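Local coordinates for protein beta-galactosidase (Trichoderma reesei, PDB 3OG2) that probably hydrolyses terminal non-reducing beta-D-galactose residues from beta-D-galactosides, as a member of glycoside hydrolase family 35, at residues Leu730-Gly735 / Ser759-Ser764. Numbering follows the deposited sequence.
Sequences LSTQGG and SAANSS. With NAG (2-acetamido-2-deoxy-beta-D-glucopyranose), chain F.
S731 and N762 face each other as a non-hydrogen-bonded pair of an antiparallel beta-sheet in an all-beta domain, and show how such a pair can steady a glycosylated asparagine. The S731 hydroxyl, anti to its backbone N (chi1 -179°), donates to N762 OD1, with OG and OD1 2.8 Å apart and the donor nearly along the C=O axis. On the same amide, N762 ND2 is bonded covalently to C1 of the N-linked NAG. An alanine in place of S731 would probably leave OD1 without this donor and the sugar-bearing amide freer to turn. On the other face, water 1 joins L730 O, T732 OG1 and S763 OG, while T732 OG1 also bonds S740. Paired backbone bonds at L730/S763 and T732/A761 set the register; N of L730 lies 2.8 Å from O of S763. Strand 803-811 runs along the other edge of 726-733, making it the central strand of three. Where the pairing ends, S759 O receives both G734 N at 3.1 Å and G735 N at 3.2 Å. Beside this end of the pair, water 2 donates to Q733 OE1 at 2.6 Å and hydrogen-bonds S759 OG, while Q733 NE2 bonds P801 O.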
loop_
_atom_site.group_PDB
_atom_site.type_symbol
_atom_site.label_atom_id
_atom_site.label_comp_id
_atom_site.label_asym_id
_atom_site.label_seq_id
_atom_site.Cartn_x
_atom_site.Cartn_y
_atom_site.Cartn_z
ATOM N N LEU A 730 20.797 -28.197 -17.942
ATOM C CA LEU A 730 19.714 -27.257 -18.158
ATOM C C LEU A 730 19.789 -26.075 -17.208
ATOM O O LEU A 730 19.787 -26.223 -15.998
ATOM C CB LEU A 730 18.443 -28.039 -17.922
ATOM C CG LEU A 730 17.148 -27.528 -18.400
ATOM C CD1 LEU A 730 17.048 -27.309 -19.918
ATOM C CD2 LEU A 730 16.080 -28.538 -17.953
ATOM N N SER A 731 19.908 -24.877 -17.758
ATOM C CA SER A 731 19.972 -23.651 -16.988
ATOM C C SER A 731 18.648 -22.933 -17.114
ATOM O O SER A 731 18.267 -22.533 -18.236
ATOM C CB SER A 731 21.165 -22.822 -17.484
ATOM O OG SER A 731 21.273 -21.615 -16.747
ATOM N N THR A 732 17.915 -22.863 -16.007
ATOM C CA THR A 732 16.589 -22.219 -16.012
ATOM C C THR A 732 16.581 -20.953 -15.209
ATOM O O THR A 732 17.393 -20.733 -14.298
ATOM C CB THR A 732 15.488 -23.199 -15.521
ATOM O OG1 THR A 732 15.844 -23.663 -14.186
ATOM C CG2 THR A 732 15.319 -24.392 -16.442
ATOM N N GLN A 733 15.635 -20.055 -15.502
ATOM C CA GLN A 733 15.567 -18.794 -14.774
ATOM C C GLN A 733 14.106 -18.419 -14.651
ATOM O O GLN A 733 13.394 -18.261 -15.668
ATOM C CB GLN A 733 16.379 -17.714 -15.488
ATOM C CG GLN A 733 16.242 -16.371 -14.754
ATOM C CD GLN A 733 17.341 -15.420 -15.149
ATOM O OE1 GLN A 733 18.441 -15.476 -14.566
ATOM N NE2 GLN A 733 17.103 -14.558 -16.146
ATOM N N GLY A 734 13.646 -18.222 -13.423
ATOM C CA GLY A 734 12.255 -17.840 -13.195
ATOM C C GLY A 734 12.078 -16.643 -12.279
ATOM O O GLY A 734 10.954 -16.284 -11.967
ATOM N N GLY A 735 13.165 -16.013 -11.814
ATOM C CA GLY A 735 12.999 -14.972 -10.793
ATOM C C GLY A 735 13.170 -15.594 -9.401
ATOM O O GLY A 735 13.028 -16.827 -9.245
ATOM N N SER A 759 17.348 -17.078 -8.275
ATOM C CA SER A 759 16.465 -16.637 -9.366
ATOM C C SER A 759 16.751 -17.466 -10.608
ATOM O O SER A 759 16.006 -17.365 -11.606
ATOM C CB SER A 759 16.676 -15.149 -9.661
ATOM O OG SER A 759 18.064 -14.905 -9.885
ATOM N N ALA A 760 17.835 -18.258 -10.582
ATOM C CA ALA A 760 18.147 -19.117 -11.750
ATOM C C ALA A 760 18.770 -20.368 -11.173
ATOM O O ALA A 760 19.176 -20.379 -9.979
ATOM C CB ALA A 760 19.110 -18.455 -12.704
ATOM N N ALA A 761 18.907 -21.408 -11.952
ATOM C CA ALA A 761 19.485 -22.660 -11.500
ATOM C C ALA A 761 20.168 -23.381 -12.677
ATOM O O ALA A 761 19.665 -23.386 -13.783
ATOM C CB ALA A 761 18.398 -23.522 -10.857
ATOM N N ASN A 762 21.294 -23.980 -12.362
ATOM C CA ASN A 762 21.999 -24.884 -13.267
ATOM C C ASN A 762 21.688 -26.285 -12.761
ATOM O O ASN A 762 21.989 -26.662 -11.628
ATOM C CB ASN A 762 23.502 -24.602 -13.284
ATOM C CG ASN A 762 23.768 -23.302 -14.041
ATOM O OD1 ASN A 762 23.045 -22.936 -14.965
ATOM N ND2 ASN A 762 24.802 -22.651 -13.588
ATOM N N SER A 763 21.051 -27.091 -13.587
ATOM C CA SER A 763 20.787 -28.464 -13.214
ATOM C C SER A 763 21.412 -29.420 -14.207
ATOM O O SER A 763 21.445 -29.198 -15.415
ATOM C CB SER A 763 19.270 -28.653 -13.192
ATOM O OG SER A 763 18.632 -27.692 -12.337
ATOM N N SER A 764 21.887 -30.550 -13.708
ATOM C CA SER A 764 22.433 -31.599 -14.538
ATOM C C SER A 764 21.704 -32.901 -14.277
ATOM O O SER A 764 21.572 -33.307 -13.123
ATOM C CB SER A 764 23.924 -31.733 -14.200
ATOM O OG SER A 764 24.597 -30.532 -14.670
HETATM C C1 NAG F . 25.281 -21.648 -14.363
HETATM C C2 NAG F . 25.442 -20.440 -13.448
HETATM C C3 NAG F . 26.065 -19.278 -14.220
HETATM C C4 NAG F . 27.298 -19.704 -15.024
HETATM C C5 NAG F . 27.043 -21.002 -15.814
HETATM C C6 NAG F . 28.308 -21.521 -16.492
HETATM C C7 NAG F . 23.893 -20.198 -11.582
HETATM C C8 NAG F . 22.538 -19.868 -11.055
HETATM N N2 NAG F . 24.193 -19.978 -12.868
HETATM O O3 NAG F . 26.382 -18.314 -13.222
HETATM O O4 NAG F . 27.738 -18.744 -15.947
HETATM O O5 NAG F . 26.579 -21.967 -14.882
HETATM O O6 NAG F . 27.975 -22.185 -17.703
HETATM O O7 NAG F . 24.596 -20.866 -10.856
HETATM O O HOH W 1 17.556 -25.965 -14.196
HETATM O O HOH W 2 18.404 -13.976 -12.410
#